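Local atomic coordinates of endo-arabinase (Bacteroides thetaiotaomicron, PDB entry 5C0P), a protein that probably hydrolyses O-glycosidic bonds in the degradation of L-arabinan, as a metal-binding member of glycosyl hydrolase family 43. Residues 156-159 with 160-164. Sequence-based numbering, arbitrary orientation.
Sequences LETI and DGEIY. With MG (magnesium ion), chain B.
Thr158 ends a short helix and meets the residues that follow with both branches of its side chain, a worked example of how a turn can present a backbone carbonyl to a metal. Its CG2 lies 3.7 Å from Glu162 OE1, the two side chains crossing at a slant, while OG1 packs against Gly161 CA at 3.5 Å. With chi1 at 61°, OG1 sits between the backbone N and the carbonyl carbon and hydrogen-bonds back to Glu154 O. The carbonyl O of Thr158 binds magnesium at 2.1 Å and also accepts a weak, bent bond from Asp160 N. Five waters complete six-coordination, so Thr158 O is the one protein atom in the first shell. Ile159 leaves the helix with a positive phi of 70°, and that weak bond closes a classic gamma turn over Thr158, Ile159 and Asp160. The second shell follows: one metal-bound water donates to Asp160 O at 2.7 Å and to Glu162 OE2 at 2.6 Å, and a second reaches OE2 over a longer distance. The carboxylate of Asp160 hydrogen-bonds through OD2 to Ser186 and through OD1 to Asn202. Tyr164 OH donates to Glu162 OE1 at 2.6 Å from above the carboxylate plane, which helps fix that group's rotation. Replacing Glu162 by an alanine is likely to leave two magnesium-bound waters without their carboxylate acceptor and Tyr164 OH without its mate. This helix-to-strand turn links strand 147-153 to its antiparallel neighbour 162-168, which strand 178-184 flanks in the same sheet, consistent with one blade of the family's five-bladed beta-propeller; Glu162 touches Arg153 of strand 147-153 and Leu181 of strand 178-184.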
loop_
_atom_site.group_PDB
_atom_site.type_symbol
_atom_site.label_atom_id
_atom_site.label_comp_id
_atom_site.label_asym_id
_atom_site.label_seq_id
_atom_site.Cartn_x
_atom_site.Cartn_y
_atom_site.Cartn_z
ATOM N N LEU A 156 -1.907 -17.717 0.362
ATOM C CA LEU A 156 -1.345 -18.997 -0.041
ATOM C C LEU A 156 -0.889 -19.795 1.180
ATOM O O LEU A 156 -0.818 -21.023 1.137
ATOM C CB LEU A 156 -0.173 -18.787 -0.999
ATOM C CG LEU A 156 -0.618 -18.379 -2.404
ATOM C CD1 LEU A 156 0.576 -18.238 -3.330
ATOM C CD2 LEU A 156 -1.603 -19.393 -2.949
ATOM N N GLU A 157 -0.591 -19.074 2.257
ATOM C CA GLU A 157 -0.180 -19.662 3.528
ATOM C C GLU A 157 -1.375 -19.822 4.480
ATOM O O GLU A 157 -1.519 -20.846 5.156
ATOM C CB GLU A 157 0.887 -18.758 4.158
ATOM C CG GLU A 157 1.379 -19.170 5.536
ATOM C CD GLU A 157 2.722 -18.534 5.882
ATOM O OE1 GLU A 157 2.737 -17.526 6.609
ATOM O OE2 GLU A 157 3.762 -19.048 5.432
ATOM N N THR A 158 -2.244 -18.814 4.510
ATOM C CA THR A 158 -3.311 -18.746 5.514
ATOM C C THR A 158 -4.681 -19.220 5.038
ATOM O O THR A 158 -5.590 -19.387 5.856
ATOM C CB THR A 158 -3.475 -17.313 6.055
ATOM O OG1 THR A 158 -3.826 -16.430 4.981
ATOM C CG2 THR A 158 -2.182 -16.846 6.679
ATOM N N ILE A 159 -4.816 -19.427 3.726
ATOM C CA ILE A 159 -6.081 -19.779 3.065
ATOM C C ILE A 159 -7.076 -18.620 3.048
ATOM O O ILE A 159 -7.359 -18.055 1.988
ATOM C CB ILE A 159 -6.732 -21.074 3.615
ATOM C CG1 ILE A 159 -5.683 -22.172 3.788
ATOM C CG2 ILE A 159 -7.838 -21.536 2.683
ATOM C CD1 ILE A 159 -4.912 -22.499 2.517
ATOM N N ASP A 160 -7.613 -18.275 4.215
ATOM C CA ASP A 160 -8.370 -17.044 4.390
ATOM C C ASP A 160 -7.322 -15.967 4.679
ATOM O O ASP A 160 -6.714 -15.959 5.755
ATOM C CB ASP A 160 -9.346 -17.188 5.567
ATOM C CG ASP A 160 -10.590 -16.325 5.420
ATOM O OD1 ASP A 160 -10.665 -15.524 4.460
ATOM O OD2 ASP A 160 -11.500 -16.451 6.278
ATOM N N GLY A 161 -7.080 -15.093 3.702
ATOM C CA GLY A 161 -6.055 -14.065 3.810
ATOM C C GLY A 161 -6.282 -13.223 5.047
ATOM O O GLY A 161 -7.427 -13.023 5.452
ATOM N N GLU A 162 -5.194 -12.742 5.645
ATOM C CA GLU A 162 -5.261 -12.037 6.915
ATOM C C GLU A 162 -4.646 -10.644 6.802
ATOM O O GLU A 162 -3.708 -10.431 6.042
ATOM C CB GLU A 162 -4.525 -12.847 7.984
ATOM C CG GLU A 162 -5.210 -14.194 8.296
ATOM C CD GLU A 162 -4.400 -15.113 9.199
ATOM O OE1 GLU A 162 -3.256 -14.769 9.571
ATOM O OE2 GLU A 162 -4.922 -16.203 9.538
ATOM N N ILE A 163 -5.184 -9.700 7.563
ATOM C CA ILE A 163 -4.591 -8.373 7.676
ATOM C C ILE A 163 -4.279 -8.094 9.149
ATOM O O ILE A 163 -5.110 -8.361 10.032
ATOM C CB ILE A 163 -5.514 -7.285 7.071
ATOM C CG1 ILE A 163 -5.494 -7.411 5.549
ATOM C CG2 ILE A 163 -5.059 -5.889 7.494
ATOM C CD1 ILE A 163 -6.458 -6.487 4.812
ATOM N N TYR A 164 -3.067 -7.586 9.395
ATOM C CA TYR A 164 -2.547 -7.336 10.748
ATOM C C TYR A 164 -2.171 -5.882 10.960
ATOM O O TYR A 164 -1.808 -5.192 10.013
ATOM C CB TYR A 164 -1.286 -8.160 11.019
ATOM C CG TYR A 164 -1.556 -9.623 11.207
ATOM C CD1 TYR A 164 -1.663 -10.469 10.116
ATOM C CD2 TYR A 164 -1.698 -10.163 12.480
ATOM C CE1 TYR A 164 -1.933 -11.813 10.289
ATOM C CE2 TYR A 164 -1.971 -11.507 12.661
ATOM C CZ TYR A 164 -2.077 -12.328 11.561
ATOM O OH TYR A 164 -2.342 -13.671 11.738
HETATM MG MG MG B . -6.224 -19.619 7.879
HETATM O O HOH W 1 -6.560 -17.526 8.000
HETATM O O HOH W 2 -8.176 -19.854 7.230
HETATM O O HOH W 3 -4.319 -19.336 8.703
HETATM O O HOH W 4 -5.821 -21.661 7.583
HETATM O O HOH W 5 -6.880 -19.860 9.812
#